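Local coordinates for HD-GYP domain-containing protein (Bdellovibrio bacteriovorus, PDB 3TM8), which binds two iron(III) ions in an HD domain and is probably related in function to the HD-GYP phosphodiesterases that hydrolyse cyclic-di-GMP, at residues His203-His208 and Ala237-Asp242; His232-Ala237 and Gly265-Arg270; Ile254-Glu259 and Lys272-Leu277; Leu280-Asn285 and Gly311-Gln316. All coordinates share one frame; numbering follows the deposited sequence. Where two conformers were deposited one is given.

Contact 1 of 4, residues His203-His208 and Ala237-Asp242; sequences HDYGHH and AQKVQD. With FE (Fe (III) ion), chain D; FE (Fe (III) ion), chain E; PO4 (phosphate ion), chain C.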
loop_
_atom_site.group_PDB
_atom_site.type_symbol
_atom_site.label_atom_id
_atom_site.label_comp_id
_atom_site.label_asym_id
_atom_site.label_seq_id
_atom_site.Cartn_x
_atom_site.Cartn_y
_atom_site.Cartn_z
ATOM N N HIS A 203 4.660 5.909 0.712
ATOM C CA HIS A 203 4.464 7.295 1.127
ATOM C C HIS A 203 4.441 7.492 2.638
ATOM O O HIS A 203 4.914 8.516 3.134
ATOM C CB HIS A 203 3.235 7.935 0.461
ATOM C CG HIS A 203 1.923 7.565 1.083
ATOM N ND1 HIS A 203 1.238 6.406 0.769
ATOM C CD2 HIS A 203 1.165 8.212 2.002
ATOM C CE1 HIS A 203 0.115 6.361 1.466
ATOM N NE2 HIS A 203 0.041 7.450 2.212
ATOM N N ASP A 204 3.899 6.516 3.367
ATOM C CA ASP A 204 3.709 6.650 4.812
ATOM C C ASP A 204 4.790 5.974 5.636
ATOM O O ASP A 204 4.570 5.592 6.789
ATOM C CB ASP A 204 2.310 6.182 5.215
ATOM C CG ASP A 204 1.292 7.312 5.181
ATOM O OD1 ASP A 204 1.716 8.488 5.266
ATOM O OD2 ASP A 204 0.075 7.026 5.071
ATOM N N TYR A 205 5.979 5.867 5.058
ATOM C CA TYR A 205 7.132 5.346 5.780
ATOM C C TYR A 205 7.316 6.016 7.151
ATOM O O TYR A 205 7.721 5.371 8.125
ATOM C CB TYR A 205 8.391 5.510 4.929
ATOM C CG TYR A 205 9.659 5.097 5.631
ATOM C CD1 TYR A 205 9.764 3.863 6.270
ATOM C CD2 TYR A 205 10.753 5.949 5.664
ATOM C CE1 TYR A 205 10.942 3.489 6.911
ATOM C CE2 TYR A 205 11.915 5.594 6.305
ATOM C CZ TYR A 205 12.009 4.367 6.927
ATOM O OH TYR A 205 13.183 4.044 7.554
ATOM N N GLY A 206 7.004 7.308 7.239
ATOM C CA GLY A 206 7.139 8.027 8.494
ATOM C C GLY A 206 6.300 7.481 9.636
ATOM O O GLY A 206 6.599 7.756 10.807
ATOM N N HIS A 207 5.244 6.738 9.313
ATOM C CA HIS A 207 4.396 6.138 10.346
ATOM C C HIS A 207 4.904 4.772 10.812
ATOM O O HIS A 207 4.321 4.191 11.716
ATOM C CB HIS A 207 2.953 5.921 9.859
ATOM C CG HIS A 207 2.147 7.169 9.657
ATOM N ND1 HIS A 207 2.043 8.171 10.600
ATOM C CD2 HIS A 207 1.325 7.525 8.640
ATOM C CE1 HIS A 207 1.228 9.110 10.151
ATOM N NE2 HIS A 207 0.772 8.740 8.967
ATOM N N HIS A 208 5.933 4.230 10.166
ATOM C CA HIS A 208 6.371 2.873 10.487
ATOM C C HIS A 208 6.806 2.804 11.944
ATOM O O HIS A 208 7.655 3.580 12.378
ATOM C CB HIS A 208 7.502 2.461 9.552
ATOM C CG HIS A 208 8.005 1.073 9.769
ATOM N ND1 HIS A 208 7.247 -0.050 9.516
ATOM C CD2 HIS A 208 9.215 0.630 10.169
ATOM C CE1 HIS A 208 7.967 -1.128 9.773
ATOM N NE2 HIS A 208 9.168 -0.743 10.164
ATOM N N ALA A 237 10.857 11.550 5.186
ATOM C CA ALA A 237 11.745 12.032 4.139
ATOM C C ALA A 237 13.178 12.219 4.640
ATOM O O ALA A 237 14.133 11.904 3.932
ATOM C CB ALA A 237 11.209 13.323 3.547
ATOM N N GLN A 238 13.330 12.729 5.858
ATOM C CA GLN A 238 14.665 12.954 6.396
ATOM C C GLN A 238 15.448 11.646 6.479
ATOM O O GLN A 238 16.661 11.619 6.268
ATOM C CB GLN A 238 14.592 13.633 7.765
ATOM C CG GLN A 238 14.225 15.105 7.698
ATOM C CD GLN A 238 13.996 15.707 9.065
ATOM O OE1 GLN A 238 13.858 14.987 10.058
ATOM N NE2 GLN A 238 13.950 17.032 9.127
ATOM N N LYS A 239 14.742 10.561 6.777
ATOM C CA LYS A 239 15.372 9.254 6.905
ATOM C C LYS A 239 15.901 8.717 5.576
ATOM O O LYS A 239 16.899 8.000 5.549
ATOM C CB LYS A 239 14.396 8.245 7.507
ATOM C CG LYS A 239 13.983 8.534 8.941
ATOM C CD LYS A 239 12.984 7.489 9.422
ATOM C CE LYS A 239 12.441 7.813 10.803
ATOM N NZ LYS A 239 13.508 7.805 11.838
ATOM N N VAL A 240 15.236 9.049 4.475
ATOM C CA VAL A 240 15.629 8.478 3.186
ATOM C C VAL A 240 16.319 9.450 2.232
ATOM O O VAL A 240 16.906 9.015 1.247
ATOM C CB VAL A 240 14.431 7.845 2.443
ATOM C CG1 VAL A 240 13.829 6.705 3.258
ATOM C CG2 VAL A 240 13.386 8.905 2.114
ATOM N N GLN A 241 16.270 10.747 2.521
ATOM C CA GLN A 241 16.677 11.753 1.533
ATOM C C GLN A 241 18.146 11.696 1.102
ATOM O O GLN A 241 18.495 12.192 0.028
ATOM C CB GLN A 241 16.310 13.168 1.997
ATOM C CG GLN A 241 17.010 13.624 3.262
ATOM C CD GLN A 241 16.547 15.001 3.714
ATOM O OE1 GLN A 241 15.753 15.656 3.036
ATOM N NE2 GLN A 241 17.041 15.444 4.863
ATOM N N ASP A 242 19.000 11.096 1.926
ATOM C CA ASP A 242 20.422 11.017 1.607
ATOM C C ASP A 242 20.834 9.618 1.152
ATOM O O ASP A 242 22.012 9.357 0.917
ATOM C CB ASP A 242 21.271 11.467 2.799
ATOM C CG ASP A 242 20.989 12.900 3.210
ATOM O OD1 ASP A 242 21.311 13.819 2.426
ATOM O OD2 ASP A 242 20.452 13.110 4.318
HETATM FE FE FE D . -1.360 8.017 3.909
HETATM FE FE FE E . 0.685 10.369 5.321
HETATM P P PO4 C . -2.163 9.538 6.567
HETATM O O1 PO4 C . -2.868 9.344 7.886
HETATM O O2 PO4 C . -2.474 8.435 5.585
HETATM O O3 PO4 C . -2.674 10.819 5.867
HETATM O O4 PO4 C . -0.681 9.743 6.801
HETATM O O HOH W 1 -0.521 9.803 3.930
#

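Contact 2 of 4, residues His232-Ala237 and Gly265-Arg270; sequences HPIEGA and GPKGLR. With FE (Fe (III) ion), chain E.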
loop_
_atom_site.group_PDB
_atom_site.type_symbol
_atom_site.label_atom_id
_atom_site.label_comp_id
_atom_site.label_asym_id
_atom_site.label_seq_id
_atom_site.Cartn_x
_atom_site.Cartn_y
_atom_site.Cartn_z
ATOM N N HIS A 232 5.137 13.064 10.488
ATOM C CA HIS A 232 5.492 11.868 9.712
ATOM C C HIS A 232 6.102 12.095 8.310
ATOM O O HIS A 232 7.036 11.385 7.932
ATOM C CB HIS A 232 4.371 10.808 9.710
ATOM C CG HIS A 232 3.292 11.041 8.701
ATOM N ND1 HIS A 232 2.206 11.851 8.951
ATOM C CD2 HIS A 232 3.100 10.524 7.464
ATOM C CE1 HIS A 232 1.406 11.846 7.897
ATOM N NE2 HIS A 232 1.930 11.056 6.978
ATOM N N PRO A 233 5.591 13.066 7.533
ATOM C CA PRO A 233 6.227 13.228 6.217
ATOM C C PRO A 233 7.640 13.781 6.358
ATOM O O PRO A 233 8.536 13.403 5.609
ATOM C CB PRO A 233 5.341 14.250 5.496
ATOM C CG PRO A 233 4.168 14.492 6.373
ATOM C CD PRO A 233 4.454 13.977 7.743
ATOM N N ILE A 234 7.824 14.677 7.319
ATOM C CA ILE A 234 9.119 15.301 7.554
ATOM C C ILE A 234 10.140 14.265 8.003
ATOM O O ILE A 234 11.237 14.178 7.447
ATOM C CB ILE A 234 9.008 16.425 8.609
ATOM C CG1 ILE A 234 8.061 17.518 8.107
ATOM C CG2 ILE A 234 10.385 16.996 8.929
ATOM C CD1 ILE A 234 7.725 18.578 9.141
ATOM N N GLU A 235 9.766 13.470 9.001
ATOM C CA GLU A 235 10.645 12.427 9.515
ATOM C C GLU A 235 10.902 11.342 8.478
ATOM O O GLU A 235 12.035 10.886 8.315
ATOM C CB GLU A 235 10.077 11.820 10.796
ATOM C CG GLU A 235 10.174 12.748 11.992
ATOM C CD GLU A 235 9.826 12.059 13.292
ATOM O OE1 GLU A 235 9.360 10.903 13.246
ATOM O OE2 GLU A 235 10.022 12.676 14.359
ATOM N N GLY A 236 9.848 10.929 7.780
ATOM C CA GLY A 236 9.978 9.922 6.742
ATOM C C GLY A 236 10.991 10.328 5.687
ATOM O O GLY A 236 11.885 9.558 5.332
ATOM N N ALA A 237 10.857 11.550 5.186
ATOM C CA ALA A 237 11.745 12.032 4.139
ATOM C C ALA A 237 13.178 12.219 4.640
ATOM O O ALA A 237 14.133 11.904 3.932
ATOM C CB ALA A 237 11.209 13.323 3.547
ATOM N N GLY A 265 -0.551 22.293 4.784
ATOM C CA GLY A 265 0.073 21.055 5.223
ATOM C C GLY A 265 1.261 21.289 6.137
ATOM O O GLY A 265 1.660 22.432 6.368
ATOM N N PRO A 266 1.840 20.199 6.669
ATOM C CA PRO A 266 2.926 20.279 7.656
ATOM C C PRO A 266 4.143 21.096 7.208
ATOM O O PRO A 266 4.778 21.735 8.053
ATOM C CB PRO A 266 3.317 18.812 7.855
ATOM C CG PRO A 266 2.073 18.053 7.553
ATOM C CD PRO A 266 1.406 18.809 6.439
ATOM N N LYS A 267 4.467 21.074 5.917
ATOM C CA LYS A 267 5.619 21.822 5.402
ATOM C C LYS A 267 5.247 23.216 4.891
ATOM O O LYS A 267 6.122 24.012 4.554
ATOM C CB LYS A 267 6.327 21.043 4.287
ATOM C CG LYS A 267 7.120 19.823 4.751
ATOM C CD LYS A 267 7.776 19.124 3.563
ATOM C CE LYS A 267 8.721 18.011 4.004
ATOM N NZ LYS A 267 9.986 18.537 4.594
ATOM N N GLY A 268 3.950 23.499 4.821
ATOM C CA GLY A 268 3.468 24.787 4.349
ATOM C C GLY A 268 3.682 25.046 2.867
ATOM O O GLY A 268 3.708 26.195 2.433
ATOM N N LEU A 269 3.825 23.986 2.079
ATOM C CA LEU A 269 4.068 24.143 0.649
ATOM C C LEU A 269 2.783 24.442 -0.115
ATOM O O LEU A 269 1.719 23.930 0.222
ATOM C CB LEU A 269 4.732 22.889 0.075
ATOM C CG LEU A 269 6.076 22.479 0.681
ATOM C CD1 LEU A 269 6.656 21.320 -0.104
ATOM C CD2 LEU A 269 7.055 23.642 0.707
ATOM N N ARG A 270 2.880 25.286 -1.139
ATOM C CA ARG A 270 1.767 25.485 -2.059
ATOM C C ARG A 270 2.015 24.679 -3.329
ATOM O O ARG A 270 3.116 24.169 -3.540
ATOM C CB ARG A 270 1.564 26.970 -2.370
ATOM C CG ARG A 270 1.174 27.780 -1.143
ATOM C CD ARG A 270 0.434 29.052 -1.509
ATOM N NE ARG A 270 -0.367 29.536 -0.389
ATOM C CZ ARG A 270 -1.589 30.046 -0.505
ATOM N NH1 ARG A 270 -2.158 30.145 -1.698
ATOM N NH2 ARG A 270 -2.242 30.458 0.573
HETATM FE FE FE E . 0.685 10.369 5.321
HETATM O O HOH W 2 11.765 16.365 5.436
HETATM O O HOH W 1 -0.521 9.803 3.930
#

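Contact 3 of 4, residues Ile254-Glu259 and Lys272-Leu277; sequences IGQHEE and KDMDPL. With FE (Fe (III) ion), chain E.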
loop_
_atom_site.group_PDB
_atom_site.type_symbol
_atom_site.label_atom_id
_atom_site.label_comp_id
_atom_site.label_asym_id
_atom_site.label_seq_id
_atom_site.Cartn_x
_atom_site.Cartn_y
_atom_site.Cartn_z
ATOM N N ILE A 254 7.266 10.977 -0.359
ATOM C CA ILE A 254 7.287 10.681 1.067
ATOM C C ILE A 254 7.180 11.968 1.900
ATOM O O ILE A 254 6.398 12.043 2.863
ATOM C CB ILE A 254 8.539 9.859 1.440
ATOM C CG1 ILE A 254 8.416 8.453 0.853
ATOM C CG2 ILE A 254 8.711 9.794 2.956
ATOM C CD1 ILE A 254 9.699 7.652 0.899
ATOM N N GLY A 255 7.932 12.990 1.504
ATOM C CA GLY A 255 7.993 14.224 2.265
ATOM C C GLY A 255 6.884 15.225 2.007
ATOM O O GLY A 255 6.595 16.042 2.877
ATOM N N GLN A 256 6.267 15.182 0.827
ATOM C CA GLN A 256 5.334 16.244 0.425
ATOM C C GLN A 256 3.874 15.805 0.338
ATOM O O GLN A 256 3.004 16.608 0.002
ATOM C CB GLN A 256 5.742 16.859 -0.924
ATOM C CG GLN A 256 7.130 17.454 -0.964
ATOM C CD GLN A 256 7.503 17.921 -2.368
ATOM O OE1 GLN A 256 6.695 17.846 -3.295
ATOM N NE2 GLN A 256 8.729 18.402 -2.529
ATOM N N HIS A 257 3.595 14.536 0.614
ATOM C CA HIS A 257 2.268 14.012 0.305
ATOM C C HIS A 257 1.162 14.522 1.230
ATOM O O HIS A 257 -0.009 14.271 0.963
ATOM C CB HIS A 257 2.275 12.486 0.329
ATOM C CG HIS A 257 2.359 11.921 1.714
ATOM N ND1 HIS A 257 3.553 11.602 2.323
ATOM C CD2 HIS A 257 1.393 11.666 2.630
ATOM C CE1 HIS A 257 3.319 11.154 3.547
ATOM N NE2 HIS A 257 2.016 11.187 3.758
ATOM N N GLU A 258 1.523 15.190 2.327
ATOM C CA GLU A 258 0.515 15.803 3.199
ATOM C C GLU A 258 0.342 17.289 2.900
ATOM O O GLU A 258 -0.423 17.983 3.571
ATOM C CB GLU A 258 0.857 15.613 4.676
ATOM C CG GLU A 258 0.883 14.163 5.126
ATOM C CD GLU A 258 -0.459 13.451 5.018
ATOM O OE1 GLU A 258 -1.481 14.081 4.673
ATOM O OE2 GLU A 258 -0.487 12.240 5.294
ATOM N N GLU A 259 1.049 17.788 1.893
ATOM C CA GLU A 259 0.930 19.189 1.528
ATOM C C GLU A 259 -0.359 19.410 0.757
ATOM O O GLU A 259 -0.842 18.515 0.064
ATOM C CB GLU A 259 2.151 19.651 0.733
ATOM C CG GLU A 259 3.452 19.551 1.518
ATOM C CD GLU A 259 3.325 20.091 2.940
ATOM O OE1 GLU A 259 3.035 21.299 3.104
ATOM O OE2 GLU A 259 3.524 19.313 3.898
ATOM N N LYS A 272 2.659 25.286 -6.348
ATOM C CA LYS A 272 3.818 25.701 -7.136
ATOM C C LYS A 272 5.155 25.231 -6.554
ATOM O O LYS A 272 6.154 25.148 -7.273
ATOM C CB LYS A 272 3.836 27.227 -7.292
ATOM C CG LYS A 272 4.146 27.966 -5.999
ATOM C CD LYS A 272 4.237 29.470 -6.209
ATOM C CE LYS A 272 4.655 30.175 -4.926
ATOM N NZ LYS A 272 4.806 31.644 -5.122
ATOM N N ASP A 273 5.174 24.932 -5.258
ATOM C CA ASP A 273 6.403 24.545 -4.566
ATOM C C ASP A 273 6.625 23.035 -4.588
ATOM O O ASP A 273 7.662 22.545 -4.136
ATOM C CB ASP A 273 6.360 25.002 -3.103
ATOM C CG ASP A 273 5.995 26.465 -2.951
ATOM O OD1 ASP A 273 6.577 27.311 -3.665
ATOM O OD2 ASP A 273 5.124 26.768 -2.108
ATOM N N MET A 274 5.647 22.300 -5.102
ATOM C CA MET A 274 5.633 20.849 -4.953
ATOM C C MET A 274 5.951 20.082 -6.222
ATOM O O MET A 274 5.732 20.566 -7.326
ATOM C CB MET A 274 4.261 20.399 -4.477
ATOM C CG MET A 274 3.981 20.659 -3.029
ATOM S SD MET A 274 2.296 20.170 -2.719
ATOM C CE MET A 274 2.433 18.381 -2.815
ATOM N N ASP A 275 6.441 18.860 -6.048
ATOM C CA ASP A 275 6.546 17.913 -7.144
ATOM C C ASP A 275 5.112 17.615 -7.583
ATOM O O ASP A 275 4.282 17.228 -6.763
ATOM C CB ASP A 275 7.238 16.640 -6.639
ATOM C CG ASP A 275 7.517 15.636 -7.735
ATOM O OD1 ASP A 275 6.688 15.513 -8.660
ATOM O OD2 ASP A 275 8.567 14.955 -7.657
ATOM N N PRO A 276 4.797 17.813 -8.871
ATOM C CA PRO A 276 3.427 17.569 -9.333
ATOM C C PRO A 276 2.942 16.154 -9.005
ATOM O O PRO A 276 1.753 15.954 -8.752
ATOM C CB PRO A 276 3.522 17.775 -10.852
ATOM C CG PRO A 276 4.980 17.672 -11.173
ATOM C CD PRO A 276 5.689 18.208 -9.973
ATOM N N LEU A 277 3.847 15.183 -8.996
ATOM C CA LEU A 277 3.434 13.821 -8.681
ATOM C C LEU A 277 3.032 13.674 -7.210
ATOM O O LEU A 277 2.175 12.851 -6.878
ATOM C CB LEU A 277 4.519 12.813 -9.077
ATOM C CG LEU A 277 4.801 12.749 -10.586
ATOM C CD1 LEU A 277 5.976 11.827 -10.866
ATOM C CD2 LEU A 277 3.567 12.297 -11.355
HETATM FE FE FE E . 0.685 10.369 5.321
HETATM O O HOH W 1 -0.521 9.803 3.930
#

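Contact 4 of 4, residues Leu280-Asn285 and Gly311-Gln316; sequences LVSSAN and GKHPLQ. With FE (Fe (III) ion), chain D; PO4 (phosphate ion), chain C.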
loop_
_atom_site.group_PDB
_atom_site.type_symbol
_atom_site.label_atom_id
_atom_site.label_comp_id
_atom_site.label_asym_id
_atom_site.label_seq_id
_atom_site.Cartn_x
_atom_site.Cartn_y
_atom_site.Cartn_z
ATOM N N LEU A 280 -0.590 14.693 -6.791
ATOM C CA LEU A 280 -1.460 13.591 -7.151
ATOM C C LEU A 280 -1.600 12.606 -5.978
ATOM O O LEU A 280 -2.713 12.228 -5.602
ATOM C CB LEU A 280 -0.899 12.908 -8.404
ATOM C CG LEU A 280 -1.803 11.979 -9.206
ATOM C CD1 LEU A 280 -1.267 11.766 -10.614
ATOM C CD2 LEU A 280 -1.933 10.656 -8.491
ATOM N N VAL A 281 -0.474 12.202 -5.400
ATOM C CA VAL A 281 -0.512 11.282 -4.267
ATOM C C VAL A 281 -1.240 11.904 -3.075
ATOM O O VAL A 281 -1.968 11.214 -2.358
ATOM C CB VAL A 281 0.897 10.814 -3.857
ATOM C CG1 VAL A 281 0.826 9.937 -2.614
ATOM C CG2 VAL A 281 1.547 10.045 -4.994
ATOM N N SER A 282 -1.044 13.201 -2.859
ATOM C CA SER A 282 -1.746 13.888 -1.780
ATOM C C SER A 282 -3.266 13.757 -1.926
ATOM O O SER A 282 -3.967 13.478 -0.951
ATOM C CB SER A 282 -1.335 15.354 -1.695
ATOM O OG SER A 282 -2.081 16.004 -0.682
ATOM N N SER A 283 -3.771 13.961 -3.140
ATOM C CA SER A 283 -5.199 13.819 -3.403
ATOM C C SER A 283 -5.689 12.385 -3.191
ATOM O O SER A 283 -6.709 12.158 -2.538
ATOM C CB SER A 283 -5.538 14.280 -4.826
ATOM O OG SER A 283 -5.151 15.630 -5.036
ATOM N N ALA A 284 -4.964 11.421 -3.751
ATOM C CA ALA A 284 -5.328 10.017 -3.619
ATOM C C ALA A 284 -5.292 9.577 -2.158
ATOM O O ALA A 284 -6.186 8.865 -1.692
ATOM C CB ALA A 284 -4.402 9.151 -4.451
ATOM N N ASN A 285 -4.264 10.012 -1.435
ATOM C CA ASN A 285 -4.177 9.703 -0.026
ATOM C C ASN A 285 -5.338 10.272 0.766
ATOM O O ASN A 285 -5.891 9.597 1.630
ATOM C CB ASN A 285 -2.889 10.241 0.566
ATOM C CG ASN A 285 -2.803 9.955 2.018
ATOM O OD1 ASN A 285 -2.653 8.802 2.399
ATOM N ND2 ASN A 285 -2.950 10.978 2.852
ATOM N N GLY A 311 -10.193 23.773 -0.329
ATOM C CA GLY A 311 -9.091 24.325 -1.091
ATOM C C GLY A 311 -7.804 23.535 -0.987
ATOM O O GLY A 311 -6.751 23.982 -1.440
ATOM N N LYS A 312 -7.879 22.354 -0.392
ATOM C CA LYS A 312 -6.670 21.615 -0.100
ATOM C C LYS A 312 -6.164 20.832 -1.297
ATOM O O LYS A 312 -4.964 20.625 -1.416
ATOM C CB LYS A 312 -6.868 20.694 1.107
ATOM C CG LYS A 312 -7.107 21.445 2.407
ATOM C CD LYS A 312 -7.102 20.491 3.591
ATOM C CE LYS A 312 -7.512 21.188 4.879
ATOM N NZ LYS A 312 -6.477 22.142 5.354
ATOM N N HIS A 313 -7.069 20.406 -2.184
ATOM C CA HIS A 313 -6.672 19.572 -3.327
ATOM C C HIS A 313 -7.335 20.046 -4.604
ATOM O O HIS A 313 -8.429 20.597 -4.560
ATOM C CB HIS A 313 -7.033 18.108 -3.084
ATOM C CG HIS A 313 -6.538 17.590 -1.774
ATOM N ND1 HIS A 313 -5.241 17.160 -1.582
ATOM C CD2 HIS A 313 -7.162 17.451 -0.579
ATOM C CE1 HIS A 313 -5.092 16.766 -0.329
ATOM N NE2 HIS A 313 -6.240 16.944 0.302
ATOM N N PRO A 314 -6.686 19.816 -5.752
ATOM C CA PRO A 314 -7.302 20.294 -6.996
ATOM C C PRO A 314 -8.651 19.628 -7.229
ATOM O O PRO A 314 -8.778 18.404 -7.109
ATOM C CB PRO A 314 -6.310 19.850 -8.075
ATOM C CG PRO A 314 -5.009 19.653 -7.343
ATOM C CD PRO A 314 -5.411 19.118 -5.998
ATOM N N LEU A 315 -9.655 20.422 -7.585
ATOM C CA LEU A 315 -10.978 19.867 -7.809
ATOM C C LEU A 315 -10.935 18.765 -8.868
ATOM O O LEU A 315 -11.632 17.762 -8.741
ATOM C CB LEU A 315 -11.981 20.956 -8.199
ATOM C CG LEU A 315 -13.406 20.496 -8.515
ATOM C CD1 LEU A 315 -14.065 19.813 -7.306
ATOM C CD2 LEU A 315 -14.251 21.660 -9.041
ATOM N N GLN A 316 -10.125 18.937 -9.911
ATOM C CA GLN A 316 -10.058 17.896 -10.940
ATOM C C GLN A 316 -9.592 16.543 -10.383
ATOM O O GLN A 316 -10.056 15.493 -10.831
ATOM C CB GLN A 316 -9.234 18.322 -12.167
ATOM C CG GLN A 316 -7.754 18.602 -11.931
ATOM C CD GLN A 316 -7.467 20.054 -11.614
ATOM O OE1 GLN A 316 -8.218 20.704 -10.893
ATOM N NE2 GLN A 316 -6.382 20.577 -12.167
HETATM FE FE FE D . -1.360 8.017 3.909
HETATM P P PO4 C . -2.163 9.538 6.567
HETATM O O1 PO4 C . -2.868 9.344 7.886
HETATM O O2 PO4 C . -2.474 8.435 5.585
HETATM O O3 PO4 C . -2.674 10.819 5.867
HETATM O O4 PO4 C . -0.681 9.743 6.801
HETATM O O HOH W 3 -3.424 17.657 -3.620
HETATM O O HOH W 1 -0.521 9.803 3.930
#

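Contact 1 of 4, residues His203-His208 and Ala237-Asp242
Tyr205 meets Lys239 and Val240 where the short 3-10 turn 205-207, just beyond the metal ligands His203 and Asp204, runs past the C-terminal part of helix 223-240. The turn is tight: His207 N donates to Asp204 O and His208 N to Tyr205 O. With CG anti to its backbone N (chi1 176°), the Tyr205 ring reaches the helix, where CE2 lies 3.8 Å from Val240 CG1 and equally close to Lys239 CD. The lysine chain crosses the tyrosine at about a right angle before its end leads away; Val240 slides past in the opposite sense and continues into the core against Ile251 and Ile254.

On the other side of the turn the chemistry changes. The Asp204 carboxylate bridges two irons 3.4 Å apart (FE of chain D to FE of chain E), with OD2 on the first and OD1 on the second, each at 2.1 Å. His203 NE2 binds the first iron at 2.3 Å, while its ND1 is hydrogen-bonded to Ala200 O. His207 NE2 donates to O4 of a phosphate, probably from the crystallisation liquor (2.8 Å, 154°). One tight turn thus joins a partly exposed apolar contact to a metal centre whose two cations probably polarise that phosphate.

Contact 2 of 4, residues His232-Ala237 and Gly265-Arg270
Ile234 and Lys267 come together because both hold the first branch of the side chain beside the backbone N: chi1 is -62° for CG1 of the isoleucine and -72° for CG of the lysine. The lysine chain then runs straight as far as CE, sliding past Ile234 in the opposite direction, and the bend at its last torsion turns only NZ, which lies 4.1 Å from Ile234 CG1. That bend also brings the ammonium group to a water at 2.9 Å from NZ, and the same water donates to Ile234 O at 3.0 Å. A charged end is thereby tied to a helix carbonyl while its methylenes pack against an apolar neighbour.

One residue earlier, two proline rings meet, Pro233 CG lying 4.3 Å from Pro266 CG. Pro266 and Lys267 are the central residues of a type I beta turn, closed by Gly268 N donating to Gly265 O. The Glu259 carboxylate accepts from the backbone N of Lys267 through OE2 and of Leu269 through OE1, which fixes this stretch of the loop.

At the start of its segment, His232 has CG between its backbone N and carbonyl carbon (chi1 83°), and NE2 binds the second iron (chain E) at 2.2 Å. Pro233 CD covers one face of that ring near its rim, His207 stacks with it, and ND1 is held by Trp229 O. His232 shares this iron with Asp204, His257 and Glu258 in the binuclear site of the HD domain, whose His-Asp motif is His203-Asp204.

Contact 3 of 4, residues Ile254-Glu259 and Lys272-Leu277
Gln256 and Met274 face each other where the end of one HD-domain helix, 248-256, lies beside the N-cap that opens another, 276-293. The tight part is polar at one end and apolar at the other. Gln256 extends its chain fully beyond CG, and OE1 accepts from Asp275 N (2.9 Å, 160°) on a lone pair in the carbonyl plane, so a side-chain amide holds the backbone just before the helix. Met274 runs extended to SD, 3.5 Å from Glu259 CB; a bend at the last torsion (chi3 72°) then turns the methyl CE to 3.4 Å from Gln256 O. That carbonyl is already in use: Glu259 N donates to it, closing a type I beta turn from Gln256 to Glu259.

The other face of this turn carries metal ligands. His257 NE2 and Glu258 OE2 each bind the second iron (chain E) at 2.2 Å, and His257 ND1 makes a weak bond to Ile254 O besides one to Ile253 O.

By contrast, the outer side is loose. Lys272 and Asp273 are exposed and leave the packing to Met274, while Pro276 also turns outward. Between the two regimes stands Asp275, whose carboxylate is divided between two partners: OD2 takes the amide of Asn252, while OD1 caps the new helix, accepting from Leu277 N at 2.9 Å on its anti side, with the donor 30° out of the carboxylate plane.

Contact 4 of 4, residues Leu280-Asn285 and Gly311-Gln316
Ser282 and Ser283 present two hydroxyls to His313, joining the metal-binding helix 276-293 of the HD domain to the loop that leads into helix 315-325. The hydroxyls approach the imidazole differently. Ser282, with OG anti to its backbone N (chi1 177°), comes in at the ring edge and in its plane, OG lying 3.1 Å from His313 CE1. The main polar partner of that hydroxyl is Glu259 O. Ser283 OG stands obliquely to the ring, 3.7 Å from His313 CB and 3.6 Å from Pro314 CD, the proline that occupies the N-cap position of the next helix; the Ser283 hydroxyl is also hydrogen-bonded with His317 ND1 and Val279 O.

A water completes the join. It lies in the imidazole plane at another edge position, 2.8 Å from His313 ND1 and 3.0 Å from Ser283 OG, so that the ring is met in plane by both a hydroxyl and a water, which should restrict its rotation.

Farther along the same helix, Asn285 sends its amide into the metal site. CG is again anti to the backbone N, and the amide is used at both ends: OD1 binds the first iron (chain D) at 2.1 Å, while ND2 donates to phosphate O3 at 3.0 Å in a nearly straight bond of 169°.

How the contacts relate
The four contacts surround one binuclear iron centre, each lending it at least one ligand. Contacts 1, 2 and 3 all reach the second iron, through Asp204, His232, and His257 with Glu258; contacts 1 and 4 share the first, which His170 completes. A water binds both metals, and the phosphate, also held by Arg289 and Trp229, spans them. Contacts 2 and 3 lie closest, with centres about 8 Å apart, whereas the centres of contacts 1 and 4 are about 21 Å apart, yet these two contacts touch at the metal site, where His203 NE2 is 3.0 Å from Asn285 OD1. The edge-to-face pair of His203 and His257 further couples contacts 1 and 3, illustrating how distant chain segments build one site.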